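PDB 6YUB: adenylyltransferase and sulfurtransferase uba4 from Chaetomium thermophilum, which probably adenylates and thiolates ubiquitin-like sulfur carriers for tRNA 2-thiolation and molybdenum cofactor biosynthesis, this chain being its C-terminal rhodanese-like domain. Local coordinates for residues D1-T6 with M107-G112; H20-T25 with G34-A39; S45-K50 with Q87-K92; V77-R82 with G111-W116. All blocks are in the same frame, centred on the assembly; numbering follows the deposited sequence.

Interaction 1 of 4, residues D1-T6 with M107-G112; sequences DRITAT and MDIVGG
Arg2 grips the carboxylate of Asp108 side-on with two nitrogens, one to each oxygen. NE donates to OD1 of Asp108 over 3.1 Å, while Arg2 NH2 makes the shorter bond to Asp108 OD2, 2.8 Å. Both oxygens are met on their syn sides and lie close to the guanidinium plane, although the two flat groups are turned 25° apart. The reach is made by a bend of the arginine chain at chi3 (83°), which folds the guanidinium over toward the neighbouring strand. Val110 CG2 sits over one face of that group, 3.7 Å from NH1 of Arg2, so a branched apolar residue supports the flat cation where the acid pairs with its edge. Beneath this bridge the backbones run parallel: Ile3 N donates to Asp108 O at 3.1 Å, and Val110 N returns a straighter bond to Ile3 O at 2.8 Å. The short strand 2-3 thereby becomes an outermost strand of the parallel rhodanese sheet, next to 106-109. On the sheet face opposite the salt bridge, Ile3 CG2 packs unusually close to Met107 CE, 3.3 Å away, the flexible thioether bending round to meet the branched isoleucine. Farther along, a water joins Ala5 N to Val110 O, and Thr4 N-caps helix 5-13 through its hydroxyl and Ala7 N. Ser86, Gln87 and Val90 of helix 86-95 pack against Asp108, and Gln87 also touches Arg2. Just beyond the strand, a type II turn from Ile109 to Gly112 leads toward helix 112-119, Gly111 taking the positive phi its third position needs.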
loop_
_atom_site.group_PDB
_atom_site.type_symbol
_atom_site.label_atom_id
_atom_site.label_comp_id
_atom_site.label_asym_id
_atom_site.label_seq_id
_atom_site.Cartn_x
_atom_site.Cartn_y
_atom_site.Cartn_z
ATOM N N ASP C 1 -0.246 0.857 -12.572
ATOM C CA ASP C 1 0.610 0.642 -11.413
ATOM C C ASP C 1 0.123 1.429 -10.200
ATOM O O ASP C 1 0.728 1.369 -9.129
ATOM C CB ASP C 1 2.056 1.028 -11.737
ATOM C CG ASP C 1 2.596 0.296 -12.947
ATOM O OD1 ASP C 1 2.393 -0.934 -13.032
ATOM O OD2 ASP C 1 3.204 0.948 -13.821
ATOM N N ARG C 2 -0.971 2.164 -10.375
ATOM C CA ARG C 2 -1.555 2.944 -9.296
ATOM C C ARG C 2 -3.063 2.741 -9.294
ATOM O O ARG C 2 -3.648 2.271 -10.272
ATOM C CB ARG C 2 -1.232 4.439 -9.431
ATOM C CG ARG C 2 0.240 4.747 -9.648
ATOM C CD ARG C 2 0.542 6.197 -9.299
ATOM N NE ARG C 2 0.755 6.377 -7.865
ATOM C CZ ARG C 2 0.698 7.547 -7.234
ATOM N NH1 ARG C 2 0.417 8.656 -7.906
ATOM N NH2 ARG C 2 0.911 7.606 -5.927
ATOM N N ILE C 3 -3.688 3.104 -8.177
ATOM C CA ILE C 3 -5.138 3.026 -8.039
ATOM C C ILE C 3 -5.588 4.134 -7.101
ATOM O O ILE C 3 -4.894 4.468 -6.136
ATOM C CB ILE C 3 -5.587 1.643 -7.524
ATOM C CG1 ILE C 3 -7.106 1.499 -7.636
ATOM C CG2 ILE C 3 -5.149 1.443 -6.080
ATOM C CD1 ILE C 3 -7.600 0.078 -7.441
ATOM N N THR C 4 -6.751 4.706 -7.389
ATOM C CA THR C 4 -7.308 5.757 -6.556
ATOM C C THR C 4 -7.912 5.164 -5.286
ATOM O O THR C 4 -8.243 3.977 -5.217
ATOM C CB THR C 4 -8.373 6.542 -7.324
ATOM O OG1 THR C 4 -9.467 5.676 -7.650
ATOM C CG2 THR C 4 -7.787 7.119 -8.606
ATOM N N ALA C 5 -8.048 6.014 -4.266
ATOM C CA ALA C 5 -8.652 5.569 -3.016
ATOM C C ALA C 5 -10.076 5.077 -3.238
ATOM O O ALA C 5 -10.483 4.053 -2.676
ATOM C CB ALA C 5 -8.631 6.702 -1.990
ATOM N N THR C 6 -10.849 5.790 -4.060
ATOM C CA THR C 6 -12.219 5.378 -4.338
ATOM C C THR C 6 -12.251 4.055 -5.093
ATOM O O THR C 6 -12.997 3.138 -4.728
ATOM C CB THR C 6 -12.944 6.465 -5.136
ATOM O OG1 THR C 6 -12.150 6.837 -6.271
ATOM C CG2 THR C 6 -13.199 7.688 -4.270
ATOM N N MET C 107 0.713 -2.305 -6.649
ATOM C CA MET C 107 0.160 -0.974 -6.834
ATOM C C MET C 107 0.347 -0.154 -5.565
ATOM O O MET C 107 0.755 -0.666 -4.519
ATOM C CB MET C 107 -1.336 -1.033 -7.182
ATOM C CG MET C 107 -1.704 -2.025 -8.267
ATOM S SD MET C 107 -3.269 -2.846 -7.904
ATOM C CE MET C 107 -4.258 -1.458 -7.351
ATOM N N ASP C 108 0.034 1.135 -5.672
ATOM C CA ASP C 108 -0.048 2.009 -4.509
ATOM C C ASP C 108 -1.285 2.885 -4.643
ATOM O O ASP C 108 -1.794 3.118 -5.741
ATOM C CB ASP C 108 1.207 2.879 -4.350
ATOM C CG ASP C 108 1.345 3.912 -5.448
ATOM O OD1 ASP C 108 1.061 3.583 -6.619
ATOM O OD2 ASP C 108 1.740 5.054 -5.138
ATOM N N ILE C 109 -1.761 3.372 -3.503
ATOM C CA ILE C 109 -2.981 4.170 -3.446
ATOM C C ILE C 109 -2.622 5.628 -3.696
ATOM O O ILE C 109 -1.806 6.211 -2.974
ATOM C CB ILE C 109 -3.699 3.995 -2.097
ATOM C CG1 ILE C 109 -4.065 2.518 -1.903
ATOM C CG2 ILE C 109 -4.934 4.883 -2.026
ATOM C CD1 ILE C 109 -4.971 2.238 -0.722
ATOM N N VAL C 110 -3.238 6.219 -4.723
ATOM C CA VAL C 110 -2.986 7.615 -5.048
ATOM C C VAL C 110 -3.436 8.495 -3.892
ATOM O O VAL C 110 -4.560 8.369 -3.390
ATOM C CB VAL C 110 -3.702 7.994 -6.354
ATOM C CG1 VAL C 110 -3.699 9.503 -6.549
ATOM C CG2 VAL C 110 -3.045 7.293 -7.538
ATOM N N GLY C 111 -2.554 9.395 -3.464
ATOM C CA GLY C 111 -2.852 10.291 -2.368
ATOM C C GLY C 111 -2.714 9.688 -0.990
ATOM O O GLY C 111 -2.908 10.405 0.001
ATOM N N GLY C 112 -2.400 8.401 -0.889
ATOM C CA GLY C 112 -2.152 7.779 0.391
ATOM C C GLY C 112 -3.355 7.831 1.313
ATOM O O GLY C 112 -4.513 7.896 0.884
HETATM O O HOH W 1 0.345 10.679 -4.654
HETATM O O HOH W 2 -6.935 8.638 -4.598
#

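Interaction 2 of 4, residues H20-T25 with G34-A39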
loop_
_atom_site.group_PDB
_atom_site.type_symbol
_atom_site.label_atom_id
_atom_site.label_comp_id
_atom_site.label_asym_id
_atom_site.label_seq_id
_atom_site.Cartn_x
_atom_site.Cartn_y
_atom_site.Cartn_z
ATOM N N HIS C 20 -5.785 -10.009 -1.512
ATOM C CA HIS C 20 -4.578 -9.240 -1.781
ATOM C C HIS C 20 -3.874 -8.925 -0.466
ATOM O O HIS C 20 -4.416 -9.129 0.625
ATOM C CB HIS C 20 -4.889 -7.937 -2.536
ATOM C CG HIS C 20 -5.684 -6.951 -1.735
ATOM N ND1 HIS C 20 -6.981 -7.190 -1.334
ATOM C CD2 HIS C 20 -5.366 -5.721 -1.265
ATOM C CE1 HIS C 20 -7.426 -6.152 -0.648
ATOM N NE2 HIS C 20 -6.467 -5.247 -0.592
ATOM N N ILE C 21 -2.646 -8.427 -0.581
ATOM C CA ILE C 21 -1.862 -7.987 0.565
ATOM C C ILE C 21 -1.825 -6.463 0.583
ATOM O O ILE C 21 -1.623 -5.825 -0.454
ATOM C CB ILE C 21 -0.444 -8.556 0.511
ATOM N N LEU C 22 -2.029 -5.886 1.763
ATOM C CA LEU C 22 -2.089 -4.440 1.934
ATOM C C LEU C 22 -0.978 -4.009 2.878
ATOM O O LEU C 22 -0.966 -4.405 4.049
ATOM C CB LEU C 22 -3.454 -4.012 2.473
ATOM C CG LEU C 22 -3.668 -2.517 2.706
ATOM C CD1 LEU C 22 -3.431 -1.723 1.434
ATOM C CD2 LEU C 22 -5.073 -2.274 3.239
ATOM N N LEU C 23 -0.055 -3.198 2.371
ATOM C CA LEU C 23 1.104 -2.747 3.130
ATOM C C LEU C 23 0.944 -1.270 3.469
ATOM O O LEU C 23 0.793 -0.436 2.570
ATOM C CB LEU C 23 2.395 -2.980 2.344
ATOM C CG LEU C 23 2.725 -4.432 1.995
ATOM C CD1 LEU C 23 4.074 -4.524 1.295
ATOM C CD2 LEU C 23 2.707 -5.308 3.238
ATOM N N ASP C 24 0.979 -0.954 4.763
ATOM C CA ASP C 24 0.929 0.422 5.249
ATOM C C ASP C 24 2.348 0.823 5.644
ATOM O O ASP C 24 2.871 0.358 6.662
ATOM C CB ASP C 24 -0.035 0.548 6.426
ATOM C CG ASP C 24 -0.297 1.991 6.816
ATOM O OD1 ASP C 24 0.621 2.829 6.684
ATOM O OD2 ASP C 24 -1.426 2.287 7.258
ATOM N N THR C 25 2.964 1.688 4.844
ATOM C CA THR C 25 4.378 2.010 4.988
ATOM C C THR C 25 4.642 3.186 5.919
ATOM O O THR C 25 5.787 3.642 6.006
ATOM C CB THR C 25 4.992 2.303 3.612
ATOM O OG1 THR C 25 4.068 3.071 2.826
ATOM C CG2 THR C 25 5.330 1.009 2.890
ATOM N N GLY C 34 -4.455 4.696 13.528
ATOM C CA GLY C 34 -5.545 4.130 12.764
ATOM C C GLY C 34 -5.030 3.527 11.481
ATOM O O GLY C 34 -3.938 3.841 11.003
ATOM N N SER C 35 -5.839 2.641 10.908
ATOM C CA SER C 35 -5.390 1.862 9.766
ATOM C C SER C 35 -6.572 1.442 8.910
ATOM O O SER C 35 -7.727 1.484 9.340
ATOM C CB SER C 35 -4.612 0.617 10.223
ATOM O OG SER C 35 -4.561 -0.358 9.198
ATOM N N ILE C 36 -6.263 1.051 7.682
ATOM C CA ILE C 36 -7.240 0.378 6.823
ATOM C C ILE C 36 -7.400 -1.059 7.311
ATOM O O ILE C 36 -6.389 -1.757 7.484
ATOM C CB ILE C 36 -6.789 0.417 5.365
ATOM C CG1 ILE C 36 -6.920 1.838 4.806
ATOM C CG2 ILE C 36 -7.590 -0.575 4.533
ATOM C CD1 ILE C 36 -6.358 2.012 3.408
ATOM N N PRO C 37 -8.622 -1.532 7.551
ATOM C CA PRO C 37 -8.786 -2.891 8.084
ATOM C C PRO C 37 -8.062 -3.919 7.227
ATOM O O PRO C 37 -8.267 -4.001 6.012
ATOM C CB PRO C 37 -10.305 -3.101 8.064
ATOM C CG PRO C 37 -10.880 -1.724 8.124
ATOM C CD PRO C 37 -9.920 -0.852 7.357
ATOM N N GLY C 38 -7.202 -4.704 7.870
ATOM C CA GLY C 38 -6.428 -5.713 7.183
ATOM C C GLY C 38 -5.081 -5.259 6.675
ATOM O O GLY C 38 -4.435 -6.009 5.931
ATOM N N ALA C 39 -4.635 -4.063 7.046
ATOM C CA ALA C 39 -3.351 -3.540 6.602
ATOM C C ALA C 39 -2.267 -3.908 7.605
ATOM O O ALA C 39 -2.445 -3.735 8.815
ATOM C CB ALA C 39 -3.416 -2.022 6.432
#
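Leu22 turns its CB from strand 21-24 toward the loop that returns the chain to strand 40-41, within a beta-alpha-beta unit of the rhodanese fold whose helix is 28-33. The side chain leaves the backbone with CG trans to N (chi1 180°), which extends it from the strand toward the loop. Its CB lies loosely near Gly38 O, 4.1 Å off. One bond further, Leu22 CG rests against Ala39 CB at 3.8 Å. At the fork the two methyls part company: CD2 enters the loop, meeting Ala39 CB at 3.6 Å and pressing hard on Ile36 CG2 at 3.3 Å, whereas CD1 turns back to Val77 of the adjoining strand. A forked aliphatic residue thus fills two neighbouring sites, and the small methyl of Ala39 lets the loop come close beside it. The leucine and isoleucine chains cross at about a right angle, and Ile36 continues inward to Met113 and Trp116 of helix 112-119. Asp24 meets the loop through its CB, 4.2 Å from Ala39 CB, and its carboxylate forms a salt bridge with Arg26. Shape rather than polarity joins the two segments, and the loop is shaped in part by its own bonds. Residues 36 to 39 make a type II turn in which Gly38 takes the positive-phi position. The turn closes on one oxygen: Ile36 O accepts Ala39 N at 2.9 Å from one face of its plane and Ser35 OG, also at 2.9 Å, from the other.

Interaction 3 of 4, residues S45-K50 with Q87-K92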
loop_
_atom_site.group_PDB
_atom_site.type_symbol
_atom_site.label_atom_id
_atom_site.label_comp_id
_atom_site.label_asym_id
_atom_site.label_seq_id
_atom_site.Cartn_x
_atom_site.Cartn_y
_atom_site.Cartn_z
ATOM N N SER C 45 10.979 3.580 6.952
ATOM C CA SER C 45 12.353 3.777 7.400
ATOM C C SER C 45 13.105 2.453 7.473
ATOM O O SER C 45 14.240 2.342 6.990
ATOM C CB SER C 45 12.361 4.477 8.761
ATOM O OG SER C 45 11.658 3.714 9.729
ATOM N N LYS C 46 12.490 1.433 8.076
ATOM C CA LYS C 46 13.131 0.126 8.169
ATOM C C LYS C 46 13.074 -0.632 6.849
ATOM O O LYS C 46 13.959 -1.450 6.570
ATOM C CB LYS C 46 12.473 -0.704 9.272
ATOM N N PHE C 47 12.053 -0.375 6.031
ATOM C CA PHE C 47 11.918 -1.068 4.753
ATOM C C PHE C 47 13.134 -0.833 3.867
ATOM O O PHE C 47 13.704 -1.779 3.310
ATOM C CB PHE C 47 10.634 -0.605 4.057
ATOM C CG PHE C 47 10.493 -1.093 2.646
ATOM C CD1 PHE C 47 9.864 -2.296 2.372
ATOM C CD2 PHE C 47 10.978 -0.340 1.587
ATOM C CE1 PHE C 47 9.730 -2.743 1.071
ATOM C CE2 PHE C 47 10.849 -0.783 0.286
ATOM C CZ PHE C 47 10.223 -1.985 0.026
ATOM N N LEU C 48 13.552 0.428 3.727
ATOM C CA LEU C 48 14.665 0.740 2.838
ATOM C C LEU C 48 15.964 0.115 3.330
ATOM O O LEU C 48 16.781 -0.348 2.527
ATOM C CB LEU C 48 14.817 2.258 2.708
ATOM C CG LEU C 48 13.649 2.983 2.041
ATOM C CD1 LEU C 48 12.998 3.997 2.973
ATOM C CD2 LEU C 48 14.121 3.663 0.761
ATOM N N VAL C 49 16.178 0.097 4.647
ATOM C CA VAL C 49 17.412 -0.461 5.189
ATOM C C VAL C 49 17.452 -1.969 4.975
ATOM O O VAL C 49 18.442 -2.515 4.474
ATOM C CB VAL C 49 17.557 -0.097 6.677
ATOM C CG1 VAL C 49 18.682 -0.898 7.314
ATOM C CG2 VAL C 49 17.807 1.397 6.831
ATOM N N LYS C 50 16.375 -2.665 5.350
ATOM C CA LYS C 50 16.315 -4.104 5.125
ATOM C C LYS C 50 16.393 -4.438 3.641
ATOM O O LYS C 50 16.910 -5.499 3.270
ATOM C CB LYS C 50 15.031 -4.675 5.726
ATOM N N GLN C 87 5.316 5.191 -4.195
ATOM C CA GLN C 87 5.780 4.754 -5.507
ATOM C C GLN C 87 7.167 4.130 -5.427
ATOM O O GLN C 87 7.440 3.128 -6.099
ATOM C CB GLN C 87 5.773 5.932 -6.480
ATOM C CG GLN C 87 4.442 6.668 -6.532
ATOM C CD GLN C 87 4.306 7.550 -7.757
ATOM O OE1 GLN C 87 4.111 8.760 -7.649
ATOM N NE2 GLN C 87 4.399 6.943 -8.936
ATOM N N GLU C 88 8.059 4.704 -4.616
ATOM C CA GLU C 88 9.390 4.127 -4.463
ATOM C C GLU C 88 9.302 2.706 -3.920
ATOM O O GLU C 88 9.966 1.796 -4.426
ATOM C CB GLU C 88 10.247 5.003 -3.548
ATOM C CG GLU C 88 11.647 4.453 -3.319
ATOM C CD GLU C 88 12.620 5.500 -2.812
ATOM O OE1 GLU C 88 12.166 6.528 -2.264
ATOM O OE2 GLU C 88 13.842 5.297 -2.969
ATOM N N VAL C 89 8.474 2.496 -2.893
ATOM C CA VAL C 89 8.286 1.153 -2.348
ATOM C C VAL C 89 7.899 0.186 -3.460
ATOM O O VAL C 89 8.472 -0.902 -3.593
ATOM C CB VAL C 89 7.231 1.171 -1.227
ATOM C CG1 VAL C 89 6.840 -0.248 -0.840
ATOM C CG2 VAL C 89 7.753 1.932 -0.019
ATOM N N VAL C 90 6.918 0.573 -4.279
ATOM C CA VAL C 90 6.488 -0.280 -5.380
ATOM C C VAL C 90 7.633 -0.512 -6.357
ATOM O O VAL C 90 7.777 -1.603 -6.923
ATOM C CB VAL C 90 5.263 0.338 -6.083
ATOM C CG1 VAL C 90 4.948 -0.413 -7.369
ATOM C CG2 VAL C 90 4.061 0.342 -5.150
ATOM N N GLU C 91 8.470 0.507 -6.568
ATOM C CA GLU C 91 9.547 0.390 -7.543
ATOM C C GLU C 91 10.584 -0.638 -7.107
ATOM O O GLU C 91 11.125 -1.373 -7.942
ATOM C CB GLU C 91 10.205 1.753 -7.759
ATOM N N LYS C 92 10.876 -0.706 -5.807
ATOM C CA LYS C 92 11.901 -1.623 -5.325
ATOM C C LYS C 92 11.394 -3.058 -5.249
ATOM O O LYS C 92 12.181 -3.996 -5.417
ATOM C CB LYS C 92 12.407 -1.171 -3.954
ATOM C CG LYS C 92 12.777 0.305 -3.890
ATOM C CD LYS C 92 13.369 0.684 -2.538
ATOM C CE LYS C 92 14.883 0.847 -2.610
ATOM N NZ LYS C 92 15.310 2.221 -2.214
#
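Phe47 reaches from helix 44-54 to Val89 of helix 86-95 and forms the close side of this contact. The valine's CG1 lies over one face of the ring, 3.9 Å from CZ of Phe47, while the methylene CD of Lys92 comes to the ring's edge at 4.1 Å from Phe47 CE2. With CG trans to the backbone N (chi1 171°), the ring is thrust toward the other helix. A large aromatic suits this place: the two short helix segments run roughly parallel, 26° apart, but their axes approach no nearer than 11.5 Å, and the long aromatic side chain spans much of that distance. Val89 is buried, and its beta-branch offers two methyls to the ring; its flanks also touch Phe44 of the first helix and Val78 of the central sheet.

The outer side is looser. Here Leu48 CD2 faces a charged pair instead of an apolar partner, lying 3.5 Å from Lys92 NZ and 4.1 Å from Glu88 OE2. One turn apart on their helix, Glu88 and Lys92 are linked by a weak salt bridge of 3.5 Å between Lys92 NZ and Glu88 OE2. Lysine is well suited to this border, its methylenes running past the phenylalanine and its ammonium carried outward. Directional polar bonds remain within helix 86-95, which suggests that dispersion and the exclusion of water, more than charge, favour this contact.

Interaction 4 of 4, residues V77-R82 with G111-W116; sequences VVVCRR and GGMKAW
The carbonyl oxygen of Cys80 accepts the shortest polar bond of this contact, from Met113 N at 2.8 Å with an N-H...O angle of 154°. The next carbonyl along the chain does likewise: Lys114 N donates to Arg81 O at 3.0 Å, almost in line with the C=O bond. Two successive loop oxygens are therefore paired with two successive amides in the first turn of helix 112-119, where N-H groups lack acceptors within the helix and the helix dipole would favour negative partners. Gly112 makes so close a docking possible. Its CA passes 3.5 Å from Cys80 O, and the direction a side chain would take runs straight into the Cys80 to Arg82 backbone; its positive phi also suits glycine. Beside it, Gly111 O receives a C-H...O contact from Arg82 CA at 3.2 Å. Deeper in, Met113 doubles back at chi2 (56°) to push CE tightly against Val79 CG2, 3.3 Å away, so that a pliant side chain fills the space beside a rigid, beta-branched one. At the outer rim Arg82 and Lys114 lie side by side and point the same way; the lysine methylenes run beside the arginine's NH1, and the two cations, 3.9 Å apart at Arg82 NH1 and Lys114 NZ, probably add to the positive potential here. Arg81 turns elsewhere, to the carbonyl of Ile127. A loop that follows a central parallel strand and starts at the cysteine predicted to carry the persulfide is the hallmark of the rhodanese active site, here pinned by its backbone to a helix N-terminus.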
loop_
_atom_site.group_PDB
_atom_site.type_symbol
_atom_site.label_atom_id
_atom_site.label_comp_id
_atom_site.label_asym_id
_atom_site.label_seq_id
_atom_site.Cartn_x
_atom_site.Cartn_y
_atom_site.Cartn_z
ATOM N N VAL C 77 -0.800 -4.096 -2.554
ATOM C CA VAL C 77 -1.215 -2.699 -2.514
ATOM C C VAL C 77 -0.410 -1.989 -1.434
ATOM O O VAL C 77 -0.347 -2.457 -0.290
ATOM C CB VAL C 77 -2.724 -2.559 -2.246
ATOM C CG1 VAL C 77 -3.105 -1.091 -2.103
ATOM C CG2 VAL C 77 -3.525 -3.218 -3.361
ATOM N N VAL C 78 0.200 -0.866 -1.800
ATOM C CA VAL C 78 0.973 -0.049 -0.874
ATOM C C VAL C 78 0.222 1.253 -0.639
ATOM O O VAL C 78 -0.476 1.761 -1.522
ATOM C CB VAL C 78 2.396 0.226 -1.408
ATOM C CG1 VAL C 78 3.186 1.069 -0.419
ATOM C CG2 VAL C 78 3.116 -1.083 -1.700
ATOM N N VAL C 79 0.361 1.792 0.566
ATOM C CA VAL C 79 -0.273 3.059 0.913
ATOM C C VAL C 79 0.548 3.723 2.007
ATOM O O VAL C 79 1.032 3.060 2.930
ATOM C CB VAL C 79 -1.743 2.856 1.344
ATOM C CG1 VAL C 79 -1.840 1.846 2.478
ATOM C CG2 VAL C 79 -2.364 4.185 1.742
ATOM N N CYS C 80 0.701 5.040 1.898
ATOM C CA CYS C 80 1.523 5.805 2.826
ATOM C C CYS C 80 0.699 6.985 3.341
ATOM O O CYS C 80 -0.539 6.969 3.336
ATOM C CB CYS C 80 2.822 6.254 2.140
ATOM S SG CYS C 80 2.604 7.642 1.014
ATOM N N ARG C 81 1.389 8.039 3.791
ATOM C CA ARG C 81 0.695 9.208 4.322
ATOM C C ARG C 81 -0.079 9.930 3.224
ATOM O O ARG C 81 -1.306 10.071 3.301
ATOM C CB ARG C 81 1.689 10.164 4.988
ATOM C CG ARG C 81 1.838 9.964 6.489
ATOM C CD ARG C 81 2.592 11.121 7.153
ATOM N NE ARG C 81 1.715 12.244 7.478
ATOM C CZ ARG C 81 1.809 13.466 6.953
ATOM N NH1 ARG C 81 2.756 13.759 6.070
ATOM N NH2 ARG C 81 0.952 14.406 7.326
ATOM N N ARG C 82 0.626 10.397 2.187
ATOM C CA ARG C 82 0.010 11.201 1.137
ATOM C C ARG C 82 0.360 10.695 -0.259
ATOM O O ARG C 82 0.202 11.436 -1.236
ATOM C CB ARG C 82 0.429 12.668 1.274
ATOM C CG ARG C 82 0.248 13.254 2.665
ATOM C CD ARG C 82 0.813 14.667 2.727
ATOM N NE ARG C 82 0.520 15.336 3.991
ATOM C CZ ARG C 82 -0.575 16.056 4.223
ATOM N NH1 ARG C 82 -1.496 16.201 3.279
ATOM N NH2 ARG C 82 -0.752 16.629 5.405
ATOM N N GLY C 111 -2.554 9.395 -3.464
ATOM C CA GLY C 111 -2.852 10.291 -2.368
ATOM C C GLY C 111 -2.714 9.688 -0.990
ATOM O O GLY C 111 -2.908 10.405 0.001
ATOM N N GLY C 112 -2.400 8.401 -0.889
ATOM C CA GLY C 112 -2.152 7.779 0.391
ATOM C C GLY C 112 -3.355 7.831 1.313
ATOM O O GLY C 112 -4.513 7.896 0.884
ATOM N N MET C 113 -3.070 7.800 2.617
ATOM C CA MET C 113 -4.134 7.783 3.613
ATOM C C MET C 113 -4.905 9.096 3.630
ATOM O O MET C 113 -6.071 9.118 4.039
ATOM C CB MET C 113 -3.541 7.490 4.992
ATOM C CG MET C 113 -4.498 6.821 5.965
ATOM S SD MET C 113 -5.221 5.271 5.374
ATOM C CE MET C 113 -3.787 4.444 4.693
ATOM N N LYS C 114 -4.280 10.194 3.200
ATOM C CA LYS C 114 -4.996 11.463 3.106
ATOM C C LYS C 114 -6.111 11.373 2.072
ATOM O O LYS C 114 -7.241 11.807 2.317
ATOM C CB LYS C 114 -4.024 12.591 2.759
ATOM C CG LYS C 114 -4.671 13.968 2.638
ATOM C CD LYS C 114 -4.848 14.643 3.991
ATOM C CE LYS C 114 -5.460 16.032 3.836
ATOM N NZ LYS C 114 -4.968 16.989 4.871
ATOM N N ALA C 115 -5.805 10.816 0.896
ATOM C CA ALA C 115 -6.843 10.583 -0.102
ATOM C C ALA C 115 -7.935 9.675 0.448
ATOM O O ALA C 115 -9.125 9.909 0.210
ATOM C CB ALA C 115 -6.229 9.985 -1.368
ATOM N N TRP C 116 -7.551 8.638 1.196
ATOM C CA TRP C 116 -8.537 7.756 1.810
ATOM C C TRP C 116 -9.524 8.550 2.659
ATOM O O TRP C 116 -10.741 8.381 2.545
ATOM C CB TRP C 116 -7.830 6.693 2.654
ATOM C CG TRP C 116 -8.759 5.695 3.272
ATOM C CD1 TRP C 116 -9.332 5.764 4.509
ATOM C CD2 TRP C 116 -9.220 4.473 2.685
ATOM N NE1 TRP C 116 -10.122 4.662 4.727
ATOM C CE2 TRP C 116 -10.071 3.853 3.622
ATOM C CE3 TRP C 116 -9.000 3.843 1.456
ATOM C CZ2 TRP C 116 -10.700 2.637 3.369
ATOM C CZ3 TRP C 116 -9.625 2.635 1.207
ATOM C CH2 TRP C 116 -10.465 2.045 2.159
#

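Interactions 1, 2 and 4 all build on the same parallel sheet, whereas interaction 3 lies toward the surface, between two helices. Interaction 2 is the most buried and relies on aliphatic packing; interaction 1, at an outermost strand, adds a salt bridge to backbone pairing; interaction 4 uses backbone amides and carbonyls to place the loop of the predicted active-site cysteine. Interactions 1 and 4 share Gly111 and Gly112, and their strands 106-109 and 76-79 are neighbours bonded through Val78. Strand 76-79 also pairs with 21-24, joining interactions 2 and 4. Interaction 3 meets this framework through Val89 and Val90 of helix 86-95, which pack on Val78, and through Gln87 near Asp108.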